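Local coordinates for protein tryptophan halogenase superfamily (Brevundimonas sp. BAL3, PDB 6FRL) that acts as a flavin-dependent halogenase that prefers bromination over chlorination, probably attaching the halogen to an electron-rich aromatic substrate, at residues Ala79-Cys84 and Arg284-Asn289; Glu56-Thr61 and Asp162-Leu167; Leu86-Leu91 and Pro349-Ser354; Gly20-Met25 and Ala356-Gly361. One frame throughout, in Å; residues are numbered along the deposited sequence.

Interaction 1: Ala79-Cys84 and Arg284-Asn289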
loop_
_atom_site.group_PDB
_atom_site.type_symbol
_atom_site.label_atom_id
_atom_site.label_comp_id
_atom_site.label_asym_id
_atom_site.label_seq_id
_atom_site.Cartn_x
_atom_site.Cartn_y
_atom_site.Cartn_z
ATOM N N ALA B 79 -33.496 5.410 9.609
ATOM C CA ALA B 79 -33.815 4.283 10.487
ATOM C C ALA B 79 -32.961 4.286 11.765
ATOM O O ALA B 79 -33.355 3.670 12.766
ATOM C CB ALA B 79 -33.690 2.954 9.740
ATOM N N THR B 80 -31.816 4.975 11.745
ATOM C CA THR B 80 -30.882 4.931 12.873
ATOM C C THR B 80 -30.753 6.258 13.667
ATOM O O THR B 80 -29.819 6.390 14.500
ATOM C CB THR B 80 -29.496 4.450 12.396
ATOM O OG1 THR B 80 -29.003 5.306 11.345
ATOM C CG2 THR B 80 -29.575 3.010 11.907
ATOM N N GLN B 81 -31.690 7.204 13.446
ATOM C CA GLN B 81 -31.683 8.506 14.116
ATOM C C GLN B 81 -30.359 9.259 13.858
ATOM O O GLN B 81 -29.927 10.093 14.647
ATOM C CB GLN B 81 -31.956 8.381 15.639
ATOM C CG GLN B 81 -33.384 7.976 16.027
ATOM C CD GLN B 81 -34.450 8.995 15.592
ATOM O OE1 GLN B 81 -35.331 8.668 14.809
ATOM N NE2 GLN B 81 -34.346 10.241 16.071
ATOM N N ALA B 82 -29.758 8.992 12.706
ATOM C CA ALA B 82 -28.396 9.417 12.414
ATOM C C ALA B 82 -28.301 10.860 12.007
ATOM O O ALA B 82 -29.279 11.444 11.522
ATOM C CB ALA B 82 -27.816 8.576 11.287
ATOM N N THR B 83 -27.097 11.399 12.172
ATOM C CA THR B 83 -26.708 12.694 11.606
ATOM C C THR B 83 -25.355 12.547 10.880
ATOM O O THR B 83 -24.664 11.531 11.021
ATOM C CB THR B 83 -26.529 13.757 12.709
ATOM O OG1 THR B 83 -25.405 13.406 13.531
ATOM C CG2 THR B 83 -27.764 13.848 13.585
ATOM N N CYS B 84 -24.993 13.576 10.130
ATOM C CA CYS B 84 -23.728 13.611 9.400
ATOM C C CYS B 84 -22.517 13.827 10.310
ATOM O O CYS B 84 -22.611 14.546 11.311
ATOM C CB CYS B 84 -23.753 14.734 8.363
ATOM S SG CYS B 84 -25.157 14.652 7.238
ATOM N N ARG B 284 -30.073 12.848 15.996
ATOM C CA ARG B 284 -31.087 13.857 15.600
ATOM C C ARG B 284 -31.830 14.533 16.742
ATOM O O ARG B 284 -31.982 15.755 16.703
ATOM C CB ARG B 284 -32.101 13.302 14.583
ATOM C CG ARG B 284 -31.616 13.426 13.146
ATOM C CD ARG B 284 -32.739 13.444 12.123
ATOM N NE ARG B 284 -33.547 12.224 12.154
ATOM C CZ ARG B 284 -33.154 11.011 11.728
ATOM N NH1 ARG B 284 -31.927 10.787 11.218
ATOM N NH2 ARG B 284 -34.017 9.982 11.823
ATOM N N HIS B 285 -32.288 13.757 17.728
ATOM C CA HIS B 285 -32.991 14.299 18.935
ATOM C C HIS B 285 -32.338 13.869 20.272
ATOM O O HIS B 285 -32.815 14.209 21.351
ATOM C CB HIS B 285 -34.489 13.893 18.950
ATOM C CG HIS B 285 -35.210 14.104 17.647
ATOM N ND1 HIS B 285 -35.454 15.353 17.117
ATOM C CD2 HIS B 285 -35.763 13.217 16.782
ATOM C CE1 HIS B 285 -36.108 15.227 15.971
ATOM N NE2 HIS B 285 -36.310 13.939 15.747
ATOM N N ARG B 286 -31.237 13.141 20.200
ATOM C CA ARG B 286 -30.568 12.576 21.374
ATOM C C ARG B 286 -29.063 12.634 21.156
ATOM O O ARG B 286 -28.595 12.927 20.054
ATOM C CB ARG B 286 -31.002 11.122 21.601
ATOM C CG ARG B 286 -32.441 10.941 22.102
ATOM C CD ARG B 286 -33.044 9.569 21.714
ATOM N NE ARG B 286 -32.061 8.463 21.730
ATOM C CZ ARG B 286 -31.805 7.586 20.738
ATOM N NH1 ARG B 286 -32.464 7.595 19.566
ATOM N NH2 ARG B 286 -30.862 6.675 20.936
ATOM N N ALA B 287 -28.294 12.380 22.209
ATOM C CA ALA B 287 -26.850 12.317 22.036
ATOM C C ALA B 287 -26.213 11.287 22.954
ATOM O O ALA B 287 -26.709 11.040 24.052
ATOM C CB ALA B 287 -26.229 13.683 22.230
ATOM N N GLY B 288 -25.135 10.668 22.460
ATOM C CA GLY B 288 -24.233 9.887 23.273
ATOM C C GLY B 288 -23.257 10.811 23.998
ATOM O O GLY B 288 -22.743 11.778 23.409
ATOM N N ASN B 289 -23.048 10.540 25.291
ATOM C CA ASN B 289 -22.067 11.261 26.102
ATOM C C ASN B 289 -21.230 10.252 26.865
ATOM O O ASN B 289 -21.711 9.175 27.188
ATOM C CB ASN B 289 -22.715 12.174 27.138
ATOM C CG ASN B 289 -23.773 13.074 26.562
ATOM O OD1 ASN B 289 -23.560 14.287 26.421
ATOM N ND2 ASN B 289 -24.943 12.491 26.247
HETATM O O HOH W 1 -32.619 11.025 17.854
#

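Interaction 2: Glu56-Thr61 and Asp162-Leu167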
loop_
_atom_site.group_PDB
_atom_site.type_symbol
_atom_site.label_atom_id
_atom_site.label_comp_id
_atom_site.label_asym_id
_atom_site.label_seq_id
_atom_site.Cartn_x
_atom_site.Cartn_y
_atom_site.Cartn_z
ATOM N N GLU B 56 -23.189 6.209 18.687
ATOM C CA GLU B 56 -21.856 5.826 18.292
ATOM C C GLU B 56 -21.434 6.559 17.020
ATOM O O GLU B 56 -22.273 6.916 16.181
ATOM C CB GLU B 56 -21.803 4.330 18.097
ATOM C CG GLU B 56 -20.614 3.694 18.777
ATOM C CD GLU B 56 -20.477 2.225 18.436
ATOM O OE1 GLU B 56 -21.488 1.481 18.597
ATOM O OE2 GLU B 56 -19.359 1.818 18.011
ATOM N N ALA B 57 -20.134 6.820 16.900
ATOM C CA ALA B 57 -19.565 7.404 15.698
ATOM C C ALA B 57 -18.902 6.355 14.813
ATOM O O ALA B 57 -18.703 5.208 15.221
ATOM C CB ALA B 57 -18.587 8.528 16.042
ATOM N N THR B 58 -18.614 6.762 13.580
ATOM C CA THR B 58 -18.026 5.899 12.565
ATOM C C THR B 58 -17.032 6.669 11.686
ATOM O O THR B 58 -16.903 7.895 11.817
ATOM C CB THR B 58 -19.117 5.339 11.628
ATOM O OG1 THR B 58 -19.893 6.426 11.089
ATOM C CG2 THR B 58 -19.999 4.346 12.353
ATOM N N ILE B 59 -16.344 5.944 10.806
ATOM C CA ILE B 59 -15.561 6.521 9.730
ATOM C C ILE B 59 -16.259 6.207 8.386
ATOM O O ILE B 59 -17.202 5.426 8.336
ATOM C CB ILE B 59 -14.070 6.051 9.783
ATOM C CG1 ILE B 59 -13.926 4.528 9.691
ATOM C CG2 ILE B 59 -13.400 6.514 11.064
ATOM C CD1 ILE B 59 -12.485 4.108 9.512
ATOM N N PRO B 60 -15.817 6.840 7.288
ATOM C CA PRO B 60 -16.576 6.696 6.036
ATOM C C PRO B 60 -16.670 5.282 5.407
ATOM O O PRO B 60 -17.577 5.027 4.573
ATOM C CB PRO B 60 -15.861 7.664 5.094
ATOM C CG PRO B 60 -15.266 8.684 6.011
ATOM C CD PRO B 60 -14.764 7.864 7.145
ATOM N N THR B 61 -15.767 4.382 5.783
ATOM C CA THR B 61 -15.886 3.007 5.354
ATOM C C THR B 61 -17.329 2.463 5.599
ATOM O O THR B 61 -17.832 1.712 4.784
ATOM C CB THR B 61 -14.836 2.090 6.034
ATOM O OG1 THR B 61 -14.948 2.174 7.474
ATOM C CG2 THR B 61 -13.420 2.429 5.601
ATOM N N ASP B 162 -14.741 13.378 2.467
ATOM C CA ASP B 162 -15.731 12.320 2.723
ATOM C C ASP B 162 -16.483 12.582 4.041
ATOM O O ASP B 162 -16.219 13.579 4.754
ATOM C CB ASP B 162 -15.057 10.943 2.635
ATOM C CG ASP B 162 -16.008 9.814 2.161
ATOM O OD1 ASP B 162 -17.234 10.032 1.951
ATOM O OD2 ASP B 162 -15.494 8.679 2.035
ATOM N N TRP B 163 -17.448 11.728 4.338
ATOM C CA TRP B 163 -18.303 11.908 5.516
ATOM C C TRP B 163 -18.816 10.577 6.022
ATOM O O TRP B 163 -18.844 9.585 5.284
ATOM C CB TRP B 163 -19.477 12.818 5.166
ATOM C CG TRP B 163 -20.485 12.241 4.156
ATOM C CD1 TRP B 163 -20.330 12.119 2.796
ATOM C CD2 TRP B 163 -21.807 11.735 4.455
ATOM N NE1 TRP B 163 -21.461 11.549 2.243
ATOM C CE2 TRP B 163 -22.382 11.321 3.238
ATOM C CE3 TRP B 163 -22.547 11.591 5.632
ATOM C CZ2 TRP B 163 -23.642 10.791 3.174
ATOM C CZ3 TRP B 163 -23.828 11.051 5.558
ATOM C CH2 TRP B 163 -24.355 10.664 4.350
ATOM N N ALA B 164 -19.237 10.565 7.279
ATOM C CA ALA B 164 -19.698 9.333 7.926
ATOM C C ALA B 164 -20.932 9.626 8.773
ATOM O O ALA B 164 -21.540 10.685 8.603
ATOM C CB ALA B 164 -18.558 8.710 8.768
ATOM N N LEU B 165 -21.296 8.687 9.657
ATOM C CA LEU B 165 -22.483 8.827 10.499
ATOM C C LEU B 165 -22.209 8.873 11.999
ATOM O O LEU B 165 -21.256 8.234 12.524
ATOM C CB LEU B 165 -23.448 7.658 10.258
ATOM C CG LEU B 165 -23.768 7.256 8.830
ATOM C CD1 LEU B 165 -24.797 6.121 8.835
ATOM C CD2 LEU B 165 -24.243 8.468 8.050
ATOM N N HIS B 166 -23.048 9.655 12.681
ATOM C CA HIS B 166 -23.324 9.454 14.091
ATOM C C HIS B 166 -24.630 8.681 14.084
ATOM O O HIS B 166 -25.587 9.134 13.462
ATOM C CB HIS B 166 -23.530 10.800 14.824
ATOM C CG HIS B 166 -22.383 11.755 14.701
ATOM N ND1 HIS B 166 -22.494 12.959 14.043
ATOM C CD2 HIS B 166 -21.105 11.685 15.160
ATOM C CE1 HIS B 166 -21.331 13.592 14.102
ATOM N NE2 HIS B 166 -20.467 12.835 14.762
ATOM N N LEU B 167 -24.705 7.547 14.767
ATOM C CA LEU B 167 -25.936 6.761 14.726
ATOM C C LEU B 167 -26.225 5.940 15.983
ATOM O O LEU B 167 -25.340 5.697 16.830
ATOM C CB LEU B 167 -25.962 5.864 13.469
ATOM C CG LEU B 167 -24.760 4.964 13.123
ATOM C CD1 LEU B 167 -24.067 4.328 14.328
ATOM C CD2 LEU B 167 -25.174 3.870 12.156
HETATM O O HOH W 2 -16.795 6.408 1.525
#

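Interaction 3: Leu86-Leu91 and Pro349-Ser354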
loop_
_atom_site.group_PDB
_atom_site.type_symbol
_atom_site.label_atom_id
_atom_site.label_comp_id
_atom_site.label_asym_id
_atom_site.label_seq_id
_atom_site.Cartn_x
_atom_site.Cartn_y
_atom_site.Cartn_z
ATOM N N LEU B 86 -18.590 14.995 9.727
ATOM C CA LEU B 86 -17.486 15.450 8.878
ATOM C C LEU B 86 -16.055 15.250 9.436
ATOM O O LEU B 86 -15.088 15.435 8.697
ATOM C CB LEU B 86 -17.692 16.908 8.521
ATOM C CG LEU B 86 -18.804 17.100 7.496
ATOM C CD1 LEU B 86 -19.093 18.582 7.381
ATOM C CD2 LEU B 86 -18.456 16.497 6.145
ATOM N N GLY B 87 -15.946 14.893 10.719
ATOM C CA GLY B 87 -14.661 14.696 11.412
ATOM C C GLY B 87 -14.816 14.750 12.931
ATOM O O GLY B 87 -15.940 14.736 13.449
ATOM N N ILE B 88 -13.713 14.826 13.656
ATOM C CA ILE B 88 -13.778 14.916 15.128
ATOM C C ILE B 88 -13.140 16.201 15.577
ATOM O O ILE B 88 -12.095 16.600 15.049
ATOM C CB ILE B 88 -13.020 13.764 15.810
ATOM C CG1 ILE B 88 -13.576 12.416 15.354
ATOM C CG2 ILE B 88 -13.057 13.891 17.339
ATOM C CD1 ILE B 88 -12.763 11.226 15.868
ATOM N N ARG B 89 -13.758 16.847 16.559
ATOM C CA ARG B 89 -13.266 18.123 17.062
ATOM C C ARG B 89 -12.588 17.973 18.422
ATOM O O ARG B 89 -13.233 17.601 19.382
ATOM C CB ARG B 89 -14.414 19.108 17.125
ATOM C CG ARG B 89 -13.959 20.533 17.366
ATOM C CD ARG B 89 -15.081 21.499 17.118
ATOM N NE ARG B 89 -14.622 22.882 17.216
ATOM C CZ ARG B 89 -15.284 23.941 16.753
ATOM N NH1 ARG B 89 -16.462 23.811 16.167
ATOM N NH2 ARG B 89 -14.758 25.152 16.887
ATOM N N PHE B 90 -11.283 18.238 18.473
ATOM C CA PHE B 90 -10.467 18.078 19.699
ATOM C C PHE B 90 -10.338 19.421 20.433
ATOM O O PHE B 90 -9.784 20.399 19.884
ATOM C CB PHE B 90 -9.088 17.499 19.369
ATOM C CG PHE B 90 -9.143 16.069 18.938
ATOM C CD1 PHE B 90 -9.187 15.058 19.863
ATOM C CD2 PHE B 90 -9.242 15.731 17.590
ATOM C CE1 PHE B 90 -9.314 13.734 19.462
ATOM C CE2 PHE B 90 -9.348 14.408 17.194
ATOM C CZ PHE B 90 -9.382 13.409 18.124
ATOM N N LEU B 91 -10.893 19.462 21.651
ATOM C CA LEU B 91 -10.968 20.676 22.479
ATOM C C LEU B 91 -10.130 20.501 23.719
ATOM O O LEU B 91 -10.194 19.434 24.369
ATOM C CB LEU B 91 -12.418 20.996 22.866
ATOM C CG LEU B 91 -13.333 21.267 21.660
ATOM C CD1 LEU B 91 -14.799 21.377 22.041
ATOM C CD2 LEU B 91 -12.865 22.511 20.925
ATOM N N PRO B 349 -12.694 4.642 22.107
ATOM C CA PRO B 349 -13.293 5.265 20.897
ATOM C C PRO B 349 -12.843 6.695 20.591
ATOM O O PRO B 349 -13.656 7.542 20.140
ATOM C CB PRO B 349 -14.801 5.247 21.206
ATOM C CG PRO B 349 -14.863 5.373 22.694
ATOM C CD PRO B 349 -13.668 4.604 23.222
ATOM N N LEU B 350 -11.548 6.949 20.775
ATOM C CA LEU B 350 -11.000 8.293 20.635
ATOM C C LEU B 350 -11.073 8.726 19.181
ATOM O O LEU B 350 -11.276 9.914 18.886
ATOM C CB LEU B 350 -9.542 8.350 21.149
ATOM C CG LEU B 350 -8.820 9.710 21.074
ATOM C CD1 LEU B 350 -9.515 10.749 21.935
ATOM C CD2 LEU B 350 -7.370 9.575 21.532
ATOM N N GLU B 351 -10.867 7.760 18.289
ATOM C CA GLU B 351 -10.911 7.992 16.869
ATOM C C GLU B 351 -11.960 7.091 16.174
ATOM O O GLU B 351 -11.799 6.717 15.004
ATOM C CB GLU B 351 -9.486 7.898 16.286
ATOM C CG GLU B 351 -8.616 9.122 16.605
ATOM C CD GLU B 351 -8.760 10.290 15.631
ATOM O OE1 GLU B 351 -9.560 10.238 14.689
ATOM O OE2 GLU B 351 -8.037 11.299 15.803
ATOM N N SER B 352 -13.040 6.770 16.896
ATOM C CA SER B 352 -14.242 6.168 16.294
ATOM C C SER B 352 -13.937 4.878 15.507
ATOM O O SER B 352 -14.300 4.773 14.341
ATOM C CB SER B 352 -14.900 7.187 15.326
ATOM O OG SER B 352 -15.160 8.451 15.940
ATOM N N THR B 353 -13.255 3.914 16.123
ATOM C CA THR B 353 -12.717 2.783 15.358
ATOM C C THR B 353 -13.358 1.429 15.603
ATOM O O THR B 353 -13.010 0.479 14.935
ATOM C CB THR B 353 -11.191 2.616 15.572
ATOM O OG1 THR B 353 -10.921 2.518 16.971
ATOM C CG2 THR B 353 -10.400 3.790 14.940
ATOM N N SER B 354 -14.296 1.342 16.539
ATOM C CA SER B 354 -14.920 0.064 16.934
ATOM C C SER B 354 -15.649 -0.624 15.779
ATOM O O SER B 354 -15.391 -1.799 15.454
ATOM C CB SER B 354 -15.919 0.304 18.081
ATOM O OG SER B 354 -15.212 0.441 19.291
#

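Interaction 4: Gly20-Met25 and Ala356-Gly361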
loop_
_atom_site.group_PDB
_atom_site.type_symbol
_atom_site.label_atom_id
_atom_site.label_comp_id
_atom_site.label_asym_id
_atom_site.label_seq_id
_atom_site.Cartn_x
_atom_site.Cartn_y
_atom_site.Cartn_z
ATOM N N GLY B 20 -25.981 -7.987 18.435
ATOM C CA GLY B 20 -25.460 -6.606 18.420
ATOM C C GLY B 20 -24.931 -6.192 17.053
ATOM O O GLY B 20 -25.341 -6.728 16.016
ATOM N N THR B 21 -24.007 -5.244 17.048
ATOM C CA THR B 21 -23.455 -4.732 15.801
ATOM C C THR B 21 -22.553 -5.764 15.188
ATOM O O THR B 21 -22.625 -5.995 13.996
ATOM C CB THR B 21 -22.641 -3.455 16.024
ATOM O OG1 THR B 21 -21.700 -3.752 17.016
ATOM C CG2 THR B 21 -23.489 -2.388 16.566
ATOM N N ALA B 22 -21.713 -6.413 15.987
ATOM C CA ALA B 22 -20.720 -7.318 15.399
ATOM C C ALA B 22 -21.435 -8.481 14.766
ATOM O O ALA B 22 -21.134 -8.824 13.618
ATOM C CB ALA B 22 -19.722 -7.797 16.432
ATOM N N GLY B 23 -22.416 -9.058 15.489
ATOM C CA GLY B 23 -23.145 -10.231 15.001
ATOM C C GLY B 23 -24.004 -9.981 13.776
ATOM O O GLY B 23 -23.981 -10.754 12.811
ATOM N N TRP B 24 -24.761 -8.900 13.807
ATOM C CA TRP B 24 -25.668 -8.635 12.710
ATOM C C TRP B 24 -24.999 -7.972 11.520
ATOM O O TRP B 24 -25.462 -8.200 10.421
ATOM C CB TRP B 24 -26.915 -7.878 13.179
ATOM C CG TRP B 24 -27.795 -8.770 13.971
ATOM C CD1 TRP B 24 -28.056 -8.670 15.299
ATOM C CD2 TRP B 24 -28.499 -9.918 13.509
ATOM N NE1 TRP B 24 -28.899 -9.682 15.703
ATOM C CE2 TRP B 24 -29.188 -10.464 14.624
ATOM C CE3 TRP B 24 -28.618 -10.545 12.274
ATOM C CZ2 TRP B 24 -29.990 -11.598 14.532
ATOM C CZ3 TRP B 24 -29.422 -11.692 12.177
ATOM C CH2 TRP B 24 -30.089 -12.201 13.310
ATOM N N MET B 25 -23.906 -7.205 11.708
ATOM C CA MET B 25 -23.084 -6.788 10.547
ATOM C C MET B 25 -22.499 -8.017 9.839
ATOM O O MET B 25 -22.574 -8.116 8.612
ATOM C CB MET B 25 -21.951 -5.818 10.916
ATOM C CG MET B 25 -22.420 -4.386 11.170
ATOM S SD MET B 25 -21.127 -3.393 11.946
ATOM C CE MET B 25 -19.975 -3.144 10.568
ATOM N N ALA B 356 -15.428 0.255 12.698
ATOM C CA ALA B 356 -14.442 0.101 11.641
ATOM C C ALA B 356 -13.651 -1.217 11.712
ATOM O O ALA B 356 -13.332 -1.811 10.689
ATOM C CB ALA B 356 -13.499 1.290 11.668
ATOM N N LEU B 357 -13.324 -1.649 12.923
ATOM C CA LEU B 357 -12.582 -2.901 13.147
ATOM C C LEU B 357 -13.417 -4.163 12.876
ATOM O O LEU B 357 -12.869 -5.219 12.463
ATOM C CB LEU B 357 -11.957 -2.914 14.535
ATOM C CG LEU B 357 -10.787 -1.897 14.743
ATOM C CD1 LEU B 357 -10.632 -1.533 16.198
ATOM C CD2 LEU B 357 -9.440 -2.388 14.187
ATOM N N ILE B 358 -14.734 -4.054 13.074
ATOM C CA ILE B 358 -15.709 -5.077 12.639
ATOM C C ILE B 358 -15.733 -5.151 11.128
ATOM O O ILE B 358 -15.627 -6.241 10.567
ATOM C CB ILE B 358 -17.121 -4.798 13.205
ATOM C CG1 ILE B 358 -17.115 -5.050 14.727
ATOM C CG2 ILE B 358 -18.187 -5.658 12.529
ATOM C CD1 ILE B 358 -18.161 -4.278 15.492
ATOM N N GLU B 359 -15.831 -4.001 10.467
ATOM C CA GLU B 359 -15.832 -3.953 8.995
ATOM C C GLU B 359 -14.572 -4.595 8.359
ATOM O O GLU B 359 -14.662 -5.325 7.389
ATOM C CB GLU B 359 -15.909 -2.506 8.484
ATOM C CG GLU B 359 -17.125 -1.678 8.838
ATOM C CD GLU B 359 -16.967 -0.231 8.374
ATOM O OE1 GLU B 359 -16.927 -0.008 7.124
ATOM O OE2 GLU B 359 -16.865 0.665 9.254
ATOM N N THR B 360 -13.396 -4.261 8.885
ATOM C CA THR B 360 -12.147 -4.770 8.358
ATOM C C THR B 360 -12.069 -6.274 8.613
ATOM O O THR B 360 -11.564 -7.023 7.766
ATOM C CB THR B 360 -10.913 -4.064 8.952
ATOM O OG1 THR B 360 -10.952 -4.135 10.385
ATOM C CG2 THR B 360 -10.825 -2.594 8.504
ATOM N N GLY B 361 -12.581 -6.709 9.771
ATOM C CA GLY B 361 -12.607 -8.141 10.106
ATOM C C GLY B 361 -13.446 -8.934 9.134
ATOM O O GLY B 361 -13.022 -9.989 8.670
#

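Interaction 1: Ala79-Cys84 and Arg284-Asn289
Arg284 and Gln81 carry this contact, meeting through their backbones as well as their long side chains. The backbone N of Arg284 gives a straight hydrogen bond to Gln81 O (3.1 Å, 165° at the hydrogen). Its side chain then folds back, bent at chi3 (-60°), which lays one face of the guanidinium over the main chain of Gln81. In that position NH1 lies 2.7 Å from Ala82 O, close to the guanidinium plane, although the bond is bent and weak. NH1 and NH2 also reach Met77 O and Arg78 O on the preceding helix, and NE pairs with Asp505, so each of the three guanidinium nitrogens has a polar partner. The Gln81 side chain crosses that of Arg284 at about a right angle and turns its amide toward His285, with NE2 3.4 Å from His285 CD2. A water accepts from Gln81 NE2 at 2.6 Å and from His285 N at 2.8 Å, bridging the two segments. Nearer the backbone, Gln81 CG rests 3.7 Å from NH1 of Arg286, at the edge of its guanidinium, whose NH2 forms a salt bridge with Asp168. Gln81 has a left-handed backbone (phi 57°), which turns the chain from helix 73-79 toward strand 83-85. The arrangement is that of a beta-hairpin, strands 276-282 and 286-293, whose connecting turn is fastened to a helix-to-strand connection of the halogenase fold.

Interaction 2: Glu56-Thr61 and Asp162-Leu167
Glu56 and Leu167 form an antiparallel hydrogen-bonded pair: Glu56 N binds Leu167 O and Leu167 N binds Glu56 O, both at 2.9 Å. Beyond this pair the two chains stay close, and at Thr58 a side chain supplies the bond. Thr58 OG1 donates to Leu165 O at 2.7 Å, in the carbonyl plane and on a lone pair. Its chi1 of 54° sets OG1 between the backbone N and the carbonyl carbon, on the side facing the neighbouring strand. Next along, Ala164 CB packs against the Ile59-Pro60 peptide, 3.4 Å from Ile59 C. At the far end the Pro60 ring and the Asp162 side chain slide past each other in opposite directions, CB of Pro60 lying 3.2 Å from Asp162 OD2. A water donates to that same OD2 at 2.7 Å and, weakly, to Pro60 O.

A second shell fixes these groups. Arg63 makes a salt bridge with Asp162 OD1 and also bonds Trp163 O, while Lys85 NZ binds Thr58 O. The His166 ring, with Ala57 CB near its plane at one edge, is held at both nitrogens, ND1 by Thr83 and NE2 by Thr268. Strand 164-168 runs down the middle of a three-stranded antiparallel sheet, between 55-57 and 83-85; helix 354-367 packs on Glu56 and Ile59, helix 73-79 on Trp163 and Leu165.

Interaction 3: Leu86-Leu91 and Pro349-Ser354
Leu350, Glu351 and Ser352 pack against Ile88 and Phe90 of strand 87-91. They belong to the Pro-Leu-Glu-Ser-Thr run that, in related flavin-dependent halogenases, lies in the active-site region. Leu350 comes first. Its CG is anti to the backbone N (chi1 -180°), which carries CD1 to the edge of the Phe90 ring, in its plane and 3.9 Å from CE1. The carbonyl O of Leu350 meets the tip of Ile88, at CD1. Glu351 follows with a side chain bent at chi2 (-86°), so that the carboxylate faces Ile88 and Phe90, one oxygen to each: OE2 lies 3.4 Å from Phe90 CZ, with ring and carboxylate planes 41° apart, and OE1 lies 3.6 Å from Ile88 CD1. Both oxygens have polar partners beyond the contact, OE2 bonding to His400 and OE1 to His102, which fix the rotation of this buried carboxylate among apolar neighbours. Ser352 turns the chain with a left-handed backbone and points toward the strand, its OG hydrogen-bonded to Lys85 NZ. Ile88 serves all three residues with one methyl, while its CG2 methyl lies over one face of the Phe90 ring, offset toward the rim. Ile88 CD1 stands 3.7 Å from Ser352 OG.

Interaction 4: Gly20-Met25 and Ala356-Gly361
Ala22 and Ile358 mark the nearest approach of two helices that run in nearly the same direction, their CA atoms 6.1 Å apart. The axes of these short segments come within 10.2 Å at a crossing angle of -25°. Ile358 contributes the largest buried surface here, and its two branches part company. With CG1 anti to its own carbonyl carbon (chi1 -70°), the longer branch carries CD1 to Ala22 CB, 4.0 Å away, and to Thr21 OG1. The CG2 methyl instead meets the end of Met25, whose chain bends at chi3 and curls round it: CE lies 3.7 Å and SD 3.8 Å from CG2. The same CE touches Glu359 CG at 3.6 Å, joining the methionine to the aliphatic part of the glutamate. No hydrogen bond links the segments.

Gly20 and Gly23 fit a GxGxxG pattern, consistent with a Rossmann-type dinucleotide site. A tartrate, probably from the crystallisation liquor, binds Ala22 N at this helix start, where the helix dipole would be expected to attract an anion. Strand 13-17 precedes helix 20-33, helix 169-182 packs on Thr21, Trp24 and Met25, and helix 61-68 touches both Met25 and Glu359.

Overall arrangement
Interactions 2, 3 and 4 are buried, whereas interaction 1 lies further out and is partly exposed. The chemistry differs accordingly: arginine, glutamine and a bridging water in interaction 1, backbone pairing and a threonine bond in interaction 2, side-chain packing without cross-segment hydrogen bonds in interactions 3 and 4. Interactions 1 and 2 share a sheet through strands 83-85 and 164-168; strands 286-293 and 87-91 put interactions 1 and 3 in another. Interaction 2 touches interaction 3 where Ala57 CB meets Ser352 OG, and interaction 4 where Ile59 packs on Ala356. Segments 349-354 and 356-361 nearly follow one another, so interactions 3 and 4 place one loop and its helix against different parts of the fold.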